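Local coordinates for nonsense-mediated mRNA decay protein 2 (Saccharomyces cerevisiae, PDB 4LUN) that takes part in nonsense-mediated decay of mRNAs carrying premature stop codons, this piece being the N-terminal MIF4G domain of the longer protein, at residues L60-L69 and G99-F108; F120-E130 and E189-F199. All blocks are in the same frame, centred on the assembly; numbering follows the deposited sequence.

Interaction 1: L60-L69 and G99-F108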
loop_
_atom_site.group_PDB
_atom_site.type_symbol
_atom_site.label_atom_id
_atom_site.label_comp_id
_atom_site.label_asym_id
_atom_site.label_seq_id
_atom_site.Cartn_x
_atom_site.Cartn_y
_atom_site.Cartn_z
ATOM N N LEU A 60 -3.856 26.431 -8.621
ATOM C CA LEU A 60 -4.955 25.730 -9.276
ATOM C C LEU A 60 -6.176 26.621 -9.432
ATOM O O LEU A 60 -6.995 26.411 -10.328
ATOM C CB LEU A 60 -5.315 24.453 -8.510
ATOM C CG LEU A 60 -4.370 23.300 -8.828
ATOM C CD1 LEU A 60 -4.510 22.179 -7.806
ATOM C CD2 LEU A 60 -4.660 22.798 -10.231
ATOM N N SER A 61 -6.298 27.618 -8.563
ATOM C CA SER A 61 -7.416 28.546 -8.649
ATOM C C SER A 61 -7.051 29.805 -9.425
ATOM O O SER A 61 -7.897 30.672 -9.631
ATOM C CB SER A 61 -7.934 28.920 -7.256
ATOM O OG SER A 61 -7.092 29.866 -6.625
ATOM N N GLU A 62 -5.797 29.903 -9.858
ATOM C CA GLU A 62 -5.340 31.093 -10.583
ATOM C C GLU A 62 -4.757 30.770 -11.954
ATOM O O GLU A 62 -4.893 31.552 -12.900
ATOM C CB GLU A 62 -4.307 31.861 -9.753
ATOM C CG GLU A 62 -4.890 32.573 -8.540
ATOM C CD GLU A 62 -3.823 33.190 -7.652
ATOM O OE1 GLU A 62 -2.622 33.030 -7.955
ATOM O OE2 GLU A 62 -4.188 33.836 -6.647
ATOM N N ALA A 63 -4.094 29.624 -12.057
ATOM C CA ALA A 63 -3.415 29.253 -13.294
ATOM C C ALA A 63 -4.273 28.370 -14.182
ATOM O O ALA A 63 -5.021 27.517 -13.697
ATOM C CB ALA A 63 -2.097 28.568 -12.991
ATOM N N SER A 64 -4.152 28.590 -15.487
ATOM C CA SER A 64 -4.698 27.695 -16.492
ATOM C C SER A 64 -3.580 26.751 -16.887
ATOM O O SER A 64 -2.640 27.140 -17.583
ATOM C CB SER A 64 -5.166 28.466 -17.720
ATOM O OG SER A 64 -5.414 27.578 -18.797
ATOM N N LEU A 65 -3.700 25.509 -16.442
ATOM C CA LEU A 65 -2.632 24.526 -16.543
ATOM C C LEU A 65 -2.896 23.474 -17.618
ATOM O O LEU A 65 -2.130 22.520 -17.760
ATOM C CB LEU A 65 -2.472 23.839 -15.189
ATOM C CG LEU A 65 -2.063 24.728 -14.018
ATOM C CD1 LEU A 65 -2.421 24.089 -12.692
ATOM C CD2 LEU A 65 -0.575 24.996 -14.071
ATOM N N GLU A 66 -3.972 23.656 -18.378
ATOM C CA GLU A 66 -4.432 22.653 -19.345
ATOM C C GLU A 66 -3.375 22.150 -20.337
ATOM O O GLU A 66 -3.283 20.954 -20.607
ATOM C CB GLU A 66 -5.644 23.189 -20.116
ATOM C CG GLU A 66 -6.481 22.108 -20.778
ATOM C CD GLU A 66 -7.262 21.281 -19.768
ATOM O OE1 GLU A 66 -7.240 20.037 -19.874
ATOM O OE2 GLU A 66 -7.899 21.880 -18.874
ATOM N N LYS A 67 -2.581 23.053 -20.894
ATOM C CA LYS A 67 -1.615 22.651 -21.909
ATOM C C LYS A 67 -0.384 21.998 -21.293
ATOM O O LYS A 67 0.436 21.420 -22.010
ATOM C CB LYS A 67 -1.210 23.834 -22.794
ATOM C CG LYS A 67 -1.215 25.173 -22.080
ATOM C CD LYS A 67 -2.542 25.907 -22.262
ATOM C CE LYS A 67 -3.268 26.071 -20.931
ATOM N NZ LYS A 67 -2.313 26.308 -19.813
ATOM N N TYR A 68 -0.250 22.097 -19.970
ATOM C CA TYR A 68 0.845 21.430 -19.264
ATOM C C TYR A 68 0.367 20.163 -18.544
ATOM O O TYR A 68 1.106 19.574 -17.759
ATOM C CB TYR A 68 1.519 22.382 -18.263
ATOM C CG TYR A 68 2.653 23.217 -18.844
ATOM C CD1 TYR A 68 3.981 22.903 -18.578
ATOM C CD2 TYR A 68 2.393 24.314 -19.657
ATOM C CE1 TYR A 68 5.018 23.661 -19.107
ATOM C CE2 TYR A 68 3.424 25.077 -20.188
ATOM C CZ TYR A 68 4.730 24.744 -19.913
ATOM O OH TYR A 68 5.758 25.503 -20.440
ATOM N N LEU A 69 -0.867 19.749 -18.820
ATOM C CA LEU A 69 -1.460 18.592 -18.145
ATOM C C LEU A 69 -0.613 17.316 -18.201
ATOM O O LEU A 69 -0.368 16.689 -17.164
ATOM C CB LEU A 69 -2.853 18.305 -18.701
ATOM C CG LEU A 69 -3.547 17.114 -18.048
ATOM C CD1 LEU A 69 -3.659 17.352 -16.549
ATOM C CD2 LEU A 69 -4.905 16.905 -18.665
ATOM N N GLY A 99 -7.279 18.403 -5.287
ATOM C CA GLY A 99 -7.412 19.653 -6.023
ATOM C C GLY A 99 -7.253 19.455 -7.517
ATOM O O GLY A 99 -8.044 19.960 -8.314
ATOM N N LEU A 100 -6.226 18.707 -7.899
ATOM C CA LEU A 100 -5.964 18.440 -9.302
ATOM C C LEU A 100 -7.091 17.617 -9.902
ATOM O O LEU A 100 -7.507 17.867 -11.027
ATOM C CB LEU A 100 -4.622 17.731 -9.470
ATOM C CG LEU A 100 -3.414 18.660 -9.393
ATOM C CD1 LEU A 100 -2.155 17.864 -9.126
ATOM C CD2 LEU A 100 -3.291 19.450 -10.692
ATOM N N HIS A 101 -7.586 16.641 -9.147
ATOM C CA HIS A 101 -8.712 15.831 -9.598
ATOM C C HIS A 101 -9.976 16.685 -9.756
ATOM O O HIS A 101 -10.774 16.485 -10.678
ATOM C CB HIS A 101 -8.962 14.664 -8.620
ATOM C CG HIS A 101 -10.247 13.944 -8.863
ATOM N ND1 HIS A 101 -10.448 13.124 -9.953
ATOM C CD2 HIS A 101 -11.410 13.936 -8.169
ATOM C CE1 HIS A 101 -11.674 12.638 -9.916
ATOM N NE2 HIS A 101 -12.283 13.119 -8.843
ATOM N N GLN A 102 -10.156 17.645 -8.859
ATOM C CA GLN A 102 -11.345 18.493 -8.910
ATOM C C GLN A 102 -11.285 19.465 -10.087
ATOM O O GLN A 102 -12.318 19.819 -10.665
ATOM C CB GLN A 102 -11.519 19.238 -7.587
ATOM C CG GLN A 102 -12.004 18.325 -6.465
ATOM C CD GLN A 102 -11.756 18.899 -5.100
ATOM O OE1 GLN A 102 -11.612 20.108 -4.943
ATOM N NE2 GLN A 102 -11.688 18.029 -4.096
ATOM N N ARG A 103 -10.073 19.881 -10.449
ATOM C CA ARG A 103 -9.887 20.776 -11.594
ATOM C C ARG A 103 -10.053 20.043 -12.923
ATOM O O ARG A 103 -10.701 20.551 -13.847
ATOM C CB ARG A 103 -8.503 21.432 -11.557
ATOM C CG ARG A 103 -8.394 22.720 -10.742
ATOM C CD ARG A 103 -9.026 23.928 -11.447
ATOM N NE ARG A 103 -8.642 24.053 -12.857
ATOM C CZ ARG A 103 -7.623 24.783 -13.309
ATOM N NH1 ARG A 103 -6.856 25.469 -12.468
ATOM N NH2 ARG A 103 -7.365 24.825 -14.612
ATOM N N PHE A 104 -9.475 18.846 -13.018
ATOM C CA PHE A 104 -9.380 18.153 -14.305
ATOM C C PHE A 104 -10.138 16.828 -14.448
ATOM O O PHE A 104 -10.231 16.298 -15.556
ATOM C CB PHE A 104 -7.913 17.949 -14.694
ATOM C CG PHE A 104 -7.096 19.209 -14.635
ATOM C CD1 PHE A 104 -7.317 20.237 -15.543
ATOM C CD2 PHE A 104 -6.117 19.377 -13.665
ATOM C CE1 PHE A 104 -6.575 21.404 -15.484
ATOM C CE2 PHE A 104 -5.375 20.544 -13.602
ATOM C CZ PHE A 104 -5.604 21.556 -14.513
ATOM N N ASN A 105 -10.675 16.289 -13.354
ATOM C CA ASN A 105 -11.321 14.970 -13.409
ATOM C C ASN A 105 -10.441 13.896 -14.075
ATOM O O ASN A 105 -9.232 13.866 -13.886
ATOM C CB ASN A 105 -12.699 15.062 -14.094
ATOM C CG ASN A 105 -13.444 13.734 -14.129
ATOM O OD1 ASN A 105 -13.616 13.078 -13.104
ATOM N ND2 ASN A 105 -13.813 13.293 -15.331
ATOM N N GLY A 106 -11.071 13.063 -14.898
ATOM C CA GLY A 106 -10.533 11.813 -15.376
ATOM C C GLY A 106 -9.377 11.977 -16.318
ATOM O O GLY A 106 -8.503 11.127 -16.348
ATOM N N ARG A 107 -9.347 13.066 -17.087
ATOM C CA ARG A 107 -8.212 13.263 -17.981
ATOM C C ARG A 107 -6.899 13.451 -17.207
ATOM O O ARG A 107 -5.827 13.250 -17.763
ATOM C CB ARG A 107 -8.459 14.393 -18.992
ATOM C CG ARG A 107 -8.723 15.752 -18.389
ATOM C CD ARG A 107 -9.198 16.736 -19.463
ATOM N NE ARG A 107 -9.150 18.113 -18.977
ATOM C CZ ARG A 107 -10.150 18.718 -18.342
ATOM N NH1 ARG A 107 -11.289 18.074 -18.123
ATOM N NH2 ARG A 107 -10.015 19.971 -17.926
ATOM N N PHE A 108 -6.989 13.805 -15.922
ATOM C CA PHE A 108 -5.820 13.796 -15.039
ATOM C C PHE A 108 -5.740 12.488 -14.254
ATOM O O PHE A 108 -4.705 11.826 -14.239
ATOM C CB PHE A 108 -5.857 14.975 -14.063
ATOM C CG PHE A 108 -4.929 14.828 -12.881
ATOM C CD1 PHE A 108 -3.581 15.124 -12.995
ATOM C CD2 PHE A 108 -5.414 14.409 -11.647
ATOM C CE1 PHE A 108 -2.731 14.995 -11.909
ATOM C CE2 PHE A 108 -4.570 14.279 -10.555
ATOM C CZ PHE A 108 -3.224 14.569 -10.687
#
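Leu-60 is the main bump on the loop side: its side chain drops as a knob into the hole formed by Gly-99, Leu-100, Arg-103 and Phe-104. The two methyls divide the work. CD1 rests on the backbone of Gly-99, where a side chain would leave little room, while CD2 meets CD2 of Leu-100 at 3.6 Å, the two leucines crossing at about a right angle.

Arg-103 fills the hollow of the loop itself. Its chain bends at chi2 (-75°) and again at chi3, which swings the guanidinium into the curve of 60-65; there NH1 points its N-H at Ala-63 O, 3.0 Å away and nearly in line with that carbonyl. NH1 also approaches Leu-60 O, modelled too close for the exact length to be trusted.

The Phe-104 ring is wedged in next, with Leu-69 CD1 over one face and its own neighbour Arg-103 CB over the other, both offset toward the rim, while Leu-65 CB comes to 3.9 Å from its CZ. Beyond it, Arg-107 grips the Glu-66 carboxylate side-on, NE to OE1 at 2.9 Å and NH2 to OE2 at 3.0 Å. Leu-69 fits its CD1 against Phe-108 CB.

Within the all-helical MIF4G domain this packs the loop between helices 52-60 and 69-81 onto the junction of helices 87-104 and 106-116; Leu-65 also touches Asn-37 of helix 34-44, and helix 3-17 lies against His-101 and Gln-102.

Interaction 2: F120-E130 and E189-F199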
loop_
_atom_site.group_PDB
_atom_site.type_symbol
_atom_site.label_atom_id
_atom_site.label_comp_id
_atom_site.label_asym_id
_atom_site.label_seq_id
_atom_site.Cartn_x
_atom_site.Cartn_y
_atom_site.Cartn_z
ATOM N N PHE A 120 2.643 -1.640 -7.923
ATOM C CA PHE A 120 2.200 -2.839 -7.247
ATOM C C PHE A 120 2.460 -4.118 -8.037
ATOM O O PHE A 120 2.203 -5.209 -7.547
ATOM C CB PHE A 120 0.703 -2.710 -6.902
ATOM C CG PHE A 120 0.411 -1.548 -6.001
ATOM C CD1 PHE A 120 1.107 -1.408 -4.806
ATOM C CD2 PHE A 120 -0.517 -0.593 -6.354
ATOM C CE1 PHE A 120 0.873 -0.334 -3.968
ATOM C CE2 PHE A 120 -0.762 0.501 -5.530
ATOM C CZ PHE A 120 -0.063 0.626 -4.328
ATOM N N GLU A 121 2.975 -3.990 -9.257
ATOM C CA GLU A 121 3.332 -5.189 -10.013
ATOM C C GLU A 121 4.525 -5.848 -9.316
ATOM O O GLU A 121 5.525 -5.184 -9.027
ATOM C CB GLU A 121 3.680 -4.806 -11.458
ATOM C CG GLU A 121 4.059 -5.996 -12.365
ATOM C CD GLU A 121 2.859 -6.766 -12.904
ATOM O OE1 GLU A 121 1.880 -6.123 -13.333
ATOM O OE2 GLU A 121 2.896 -8.020 -12.916
ATOM N N ASN A 122 4.412 -7.141 -9.028
ATOM C CA ASN A 122 5.505 -7.854 -8.371
ATOM C C ASN A 122 6.710 -7.934 -9.289
ATOM O O ASN A 122 6.565 -7.977 -10.518
ATOM C CB ASN A 122 5.087 -9.274 -7.988
ATOM C CG ASN A 122 4.126 -9.324 -6.812
ATOM O OD1 ASN A 122 3.998 -8.362 -6.046
ATOM N ND2 ASN A 122 3.425 -10.442 -6.687
ATOM N N PRO A 123 7.911 -7.977 -8.701
ATOM C CA PRO A 123 9.087 -8.253 -9.527
ATOM C C PRO A 123 8.895 -9.598 -10.212
ATOM O O PRO A 123 8.207 -10.461 -9.678
ATOM C CB PRO A 123 10.228 -8.336 -8.505
ATOM C CG PRO A 123 9.746 -7.551 -7.322
ATOM C CD PRO A 123 8.246 -7.774 -7.280
ATOM N N SER A 124 9.494 -9.758 -11.389
ATOM C CA SER A 124 9.413 -11.003 -12.132
ATOM C C SER A 124 10.747 -11.736 -12.063
ATOM O O SER A 124 11.048 -12.578 -12.908
ATOM C CB SER A 124 9.048 -10.719 -13.597
ATOM O OG SER A 124 9.757 -9.586 -14.085
ATOM N N VAL A 125 11.542 -11.399 -11.049
ATOM C CA VAL A 125 12.796 -12.090 -10.768
ATOM C C VAL A 125 12.806 -12.488 -9.304
ATOM O O VAL A 125 11.961 -12.039 -8.531
ATOM C CB VAL A 125 14.009 -11.185 -11.027
ATOM C CG1 VAL A 125 14.173 -10.908 -12.524
ATOM C CG2 VAL A 125 13.853 -9.873 -10.254
ATOM N N ASP A 126 13.777 -13.308 -8.920
ATOM C CA ASP A 126 13.862 -13.795 -7.553
ATOM C C ASP A 126 14.565 -12.748 -6.699
ATOM O O ASP A 126 15.177 -11.817 -7.218
ATOM C CB ASP A 126 14.655 -15.103 -7.522
ATOM C CG ASP A 126 14.365 -15.954 -6.290
ATOM O OD1 ASP A 126 13.630 -15.511 -5.381
ATOM O OD2 ASP A 126 14.886 -17.087 -6.233
ATOM N N ILE A 127 14.470 -12.915 -5.387
ATOM C CA ILE A 127 15.178 -12.044 -4.452
ATOM C C ILE A 127 16.667 -12.377 -4.467
ATOM O O ILE A 127 17.048 -13.526 -4.291
ATOM C CB ILE A 127 14.607 -12.218 -3.034
ATOM C CG1 ILE A 127 13.198 -11.625 -2.979
ATOM C CG2 ILE A 127 15.502 -11.564 -1.985
ATOM C CD1 ILE A 127 12.447 -11.930 -1.701
ATOM N N GLU A 128 17.497 -11.365 -4.691
ATOM C CA GLU A 128 18.947 -11.544 -4.727
ATOM C C GLU A 128 19.562 -11.128 -3.404
ATOM O O GLU A 128 20.520 -11.733 -2.922
ATOM C CB GLU A 128 19.548 -10.697 -5.843
ATOM C CG GLU A 128 19.242 -11.194 -7.242
ATOM C CD GLU A 128 20.259 -12.202 -7.756
ATOM O OE1 GLU A 128 21.415 -11.798 -8.007
ATOM O OE2 GLU A 128 19.906 -13.390 -7.916
ATOM N N SER A 129 19.003 -10.071 -2.837
ATOM C CA SER A 129 19.502 -9.478 -1.607
ATOM C C SER A 129 18.322 -9.221 -0.697
ATOM O O SER A 129 17.415 -8.494 -1.073
ATOM C CB SER A 129 20.171 -8.139 -1.929
ATOM O OG SER A 129 20.329 -7.343 -0.765
ATOM N N GLU A 130 18.330 -9.792 0.496
ATOM C CA GLU A 130 17.209 -9.580 1.407
ATOM C C GLU A 130 17.248 -8.183 1.980
ATOM O O GLU A 130 16.226 -7.629 2.388
ATOM C CB GLU A 130 17.200 -10.629 2.502
ATOM C CG GLU A 130 16.933 -12.016 1.947
ATOM C CD GLU A 130 16.676 -13.037 3.025
ATOM O OE1 GLU A 130 16.771 -12.672 4.215
ATOM O OE2 GLU A 130 16.373 -14.199 2.674
ATOM N N GLU A 189 -1.992 -9.412 -5.055
ATOM C CA GLU A 189 -0.723 -9.417 -5.776
ATOM C C GLU A 189 0.469 -9.258 -4.822
ATOM O O GLU A 189 1.319 -10.131 -4.749
ATOM C CB GLU A 189 -0.702 -8.330 -6.866
ATOM C CG GLU A 189 0.680 -8.079 -7.525
ATOM C CD GLU A 189 1.022 -9.071 -8.636
ATOM O OE1 GLU A 189 0.294 -10.077 -8.786
ATOM O OE2 GLU A 189 2.017 -8.833 -9.371
ATOM N N ILE A 190 0.521 -8.150 -4.090
ATOM C CA ILE A 190 1.729 -7.820 -3.328
ATOM C C ILE A 190 1.985 -8.737 -2.124
ATOM O O ILE A 190 3.127 -8.924 -1.716
ATOM C CB ILE A 190 1.778 -6.321 -2.936
ATOM C CG1 ILE A 190 0.671 -5.966 -1.928
ATOM C CG2 ILE A 190 1.711 -5.438 -4.205
ATOM C CD1 ILE A 190 0.624 -4.460 -1.609
ATOM N N LEU A 191 0.939 -9.343 -1.574
ATOM C CA LEU A 191 1.146 -10.251 -0.461
ATOM C C LEU A 191 1.769 -11.564 -0.913
ATOM O O LEU A 191 2.239 -12.348 -0.084
ATOM C CB LEU A 191 -0.168 -10.530 0.259
ATOM C CG LEU A 191 -0.735 -9.327 1.002
ATOM C CD1 LEU A 191 -2.061 -9.710 1.651
ATOM C CD2 LEU A 191 0.241 -8.849 2.054
ATOM N N ASN A 192 1.783 -11.784 -2.227
ATOM C CA ASN A 192 2.170 -13.086 -2.767
ATOM C C ASN A 192 3.464 -13.077 -3.584
ATOM O O ASN A 192 3.643 -13.876 -4.506
ATOM C CB ASN A 192 1.017 -13.690 -3.573
ATOM C CG ASN A 192 -0.100 -14.220 -2.679
ATOM O OD1 ASN A 192 0.041 -15.274 -2.056
ATOM N ND2 ASN A 192 -1.204 -13.485 -2.599
ATOM N N TYR A 193 4.374 -12.177 -3.243
ATOM C CA TYR A 193 5.709 -12.241 -3.826
ATOM C C TYR A 193 6.654 -12.859 -2.802
ATOM O O TYR A 193 6.904 -12.269 -1.749
ATOM C CB TYR A 193 6.209 -10.859 -4.226
ATOM C CG TYR A 193 7.626 -10.873 -4.765
ATOM C CD1 TYR A 193 7.919 -11.450 -6.000
ATOM C CD2 TYR A 193 8.666 -10.308 -4.044
ATOM C CE1 TYR A 193 9.224 -11.464 -6.494
ATOM C CE2 TYR A 193 9.967 -10.322 -4.525
ATOM C CZ TYR A 193 10.240 -10.899 -5.752
ATOM O OH TYR A 193 11.551 -10.897 -6.225
ATOM N N LYS A 194 7.151 -14.059 -3.104
ATOM C CA LYS A 194 8.076 -14.771 -2.213
ATOM C C LYS A 194 7.517 -14.888 -0.796
ATOM O O LYS A 194 8.228 -14.640 0.173
ATOM C CB LYS A 194 9.452 -14.095 -2.190
ATOM C CG LYS A 194 10.136 -14.033 -3.549
ATOM C CD LYS A 194 10.576 -15.415 -3.999
ATOM C CE LYS A 194 11.424 -16.085 -2.943
ATOM N NZ LYS A 194 12.197 -17.230 -3.503
ATOM N N PHE A 195 6.233 -15.239 -0.697
ATOM C CA PHE A 195 5.546 -15.292 0.590
ATOM C C PHE A 195 6.299 -16.091 1.628
ATOM O O PHE A 195 6.320 -15.722 2.800
ATOM C CB PHE A 195 4.145 -15.879 0.439
ATOM C CG PHE A 195 3.538 -16.328 1.742
ATOM C CD1 PHE A 195 2.922 -15.412 2.583
ATOM C CD2 PHE A 195 3.548 -17.670 2.109
ATOM C CE1 PHE A 195 2.366 -15.818 3.787
ATOM C CE2 PHE A 195 2.983 -18.091 3.321
ATOM C CZ PHE A 195 2.393 -17.163 4.157
ATOM N N LYS A 196 6.926 -17.183 1.203
ATOM C CA LYS A 196 7.551 -18.087 2.166
ATOM C C LYS A 196 8.718 -17.475 2.942
ATOM O O LYS A 196 9.089 -18.004 4.002
ATOM C CB LYS A 196 7.914 -19.436 1.519
ATOM C CG LYS A 196 6.681 -20.276 1.196
ATOM C CD LYS A 196 7.022 -21.744 0.968
ATOM C CE LYS A 196 7.959 -21.937 -0.215
ATOM N NZ LYS A 196 8.274 -23.389 -0.414
ATOM N N LEU A 197 9.265 -16.356 2.443
ATOM C CA LEU A 197 10.356 -15.643 3.128
ATOM C C LEU A 197 9.864 -14.759 4.270
ATOM O O LEU A 197 10.651 -14.387 5.137
ATOM C CB LEU A 197 11.255 -14.854 2.155
ATOM C CG LEU A 197 12.052 -15.734 1.189
ATOM C CD1 LEU A 197 12.953 -14.870 0.321
ATOM C CD2 LEU A 197 12.868 -16.786 1.949
ATOM N N GLY A 198 8.570 -14.443 4.289
ATOM C CA GLY A 198 7.979 -13.737 5.421
ATOM C C GLY A 198 7.986 -12.218 5.359
ATOM O O GLY A 198 7.428 -11.560 6.238
ATOM N N PHE A 199 8.618 -11.641 4.344
ATOM C CA PHE A 199 8.626 -10.182 4.240
ATOM C C PHE A 199 7.237 -9.589 3.947
ATOM O O PHE A 199 6.914 -8.471 4.392
ATOM C CB PHE A 199 9.641 -9.710 3.183
ATOM C CG PHE A 199 11.068 -10.084 3.492
ATOM C CD1 PHE A 199 11.766 -9.428 4.488
ATOM C CD2 PHE A 199 11.714 -11.079 2.773
ATOM C CE1 PHE A 199 13.083 -9.762 4.772
ATOM C CE2 PHE A 199 13.042 -11.421 3.058
ATOM C CZ PHE A 199 13.714 -10.761 4.061
#
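The Tyr-193 ring is sandwiched: Pro-123 CD sits 3.8 Å from its centroid in a CH-pi contact, Lys-194 CG lies over the opposite face, and Val-125 O meets the edge, taking a 2.6 Å hydrogen bond from the Tyr-193 OH. Ile-127 CG1 approaches obliquely. A leucine in place of Tyr-193 would probably leave Val-125 O without this donor and Pro-123 without an aromatic face to lie on.

The second flat pair is the Asn-122 amide stacked on the Glu-189 carboxylate, planes 11° apart. Bonds to the backbones flank the stack: the backbone N of Asn-122 gives to Glu-189 OE2 at 3.0 Å, on the anti lone pair, and Asn-122 ND2 to the backbone O of Glu-189 at 2.9 Å, from above the carbonyl plane. Asn-192 N reaches that carbonyl from the opposite face.

Farther along, bends at chi2 and chi3 turn the Lys-194 chain toward Asp-126, and NZ forms a salt bridge with Asp-126 OD1 at 2.9 Å, an oxygen that also accepts from Ile-127 N. Ile-127 CD1 meets Leu-197 CD1 tip to tip.

This interhelical-loop packing in the MIF4G domain lays the linker between helices 106-116 and 130-152 along the end of helix 182-190 and the loop leading to helix 201-210; Arg-136 of helix 130-152 touches both Pro-123 and Tyr-193.

How the interactions relate
Interactions 1 and 2 come in series along the chain, and helix 106-116 begins in the first and leads toward the second. Their centres are 37 Å apart, on opposite sides of the chain's centre, and their nearest atoms stay about 15 Å from each other. All four segments belong to the MIF4G domain, an all-helical, HEAT-repeat-like fold. Interaction 1 brings an interhelical loop onto two consecutive helices where they meet, the nearest ends 30 positions apart; interaction 2, its nearest ends 59 positions apart, ties the linker before helix 130-152 to the last residues of helix 182-190 and, mainly, the loop after it. The two thus hold separate places along the elongated helical array.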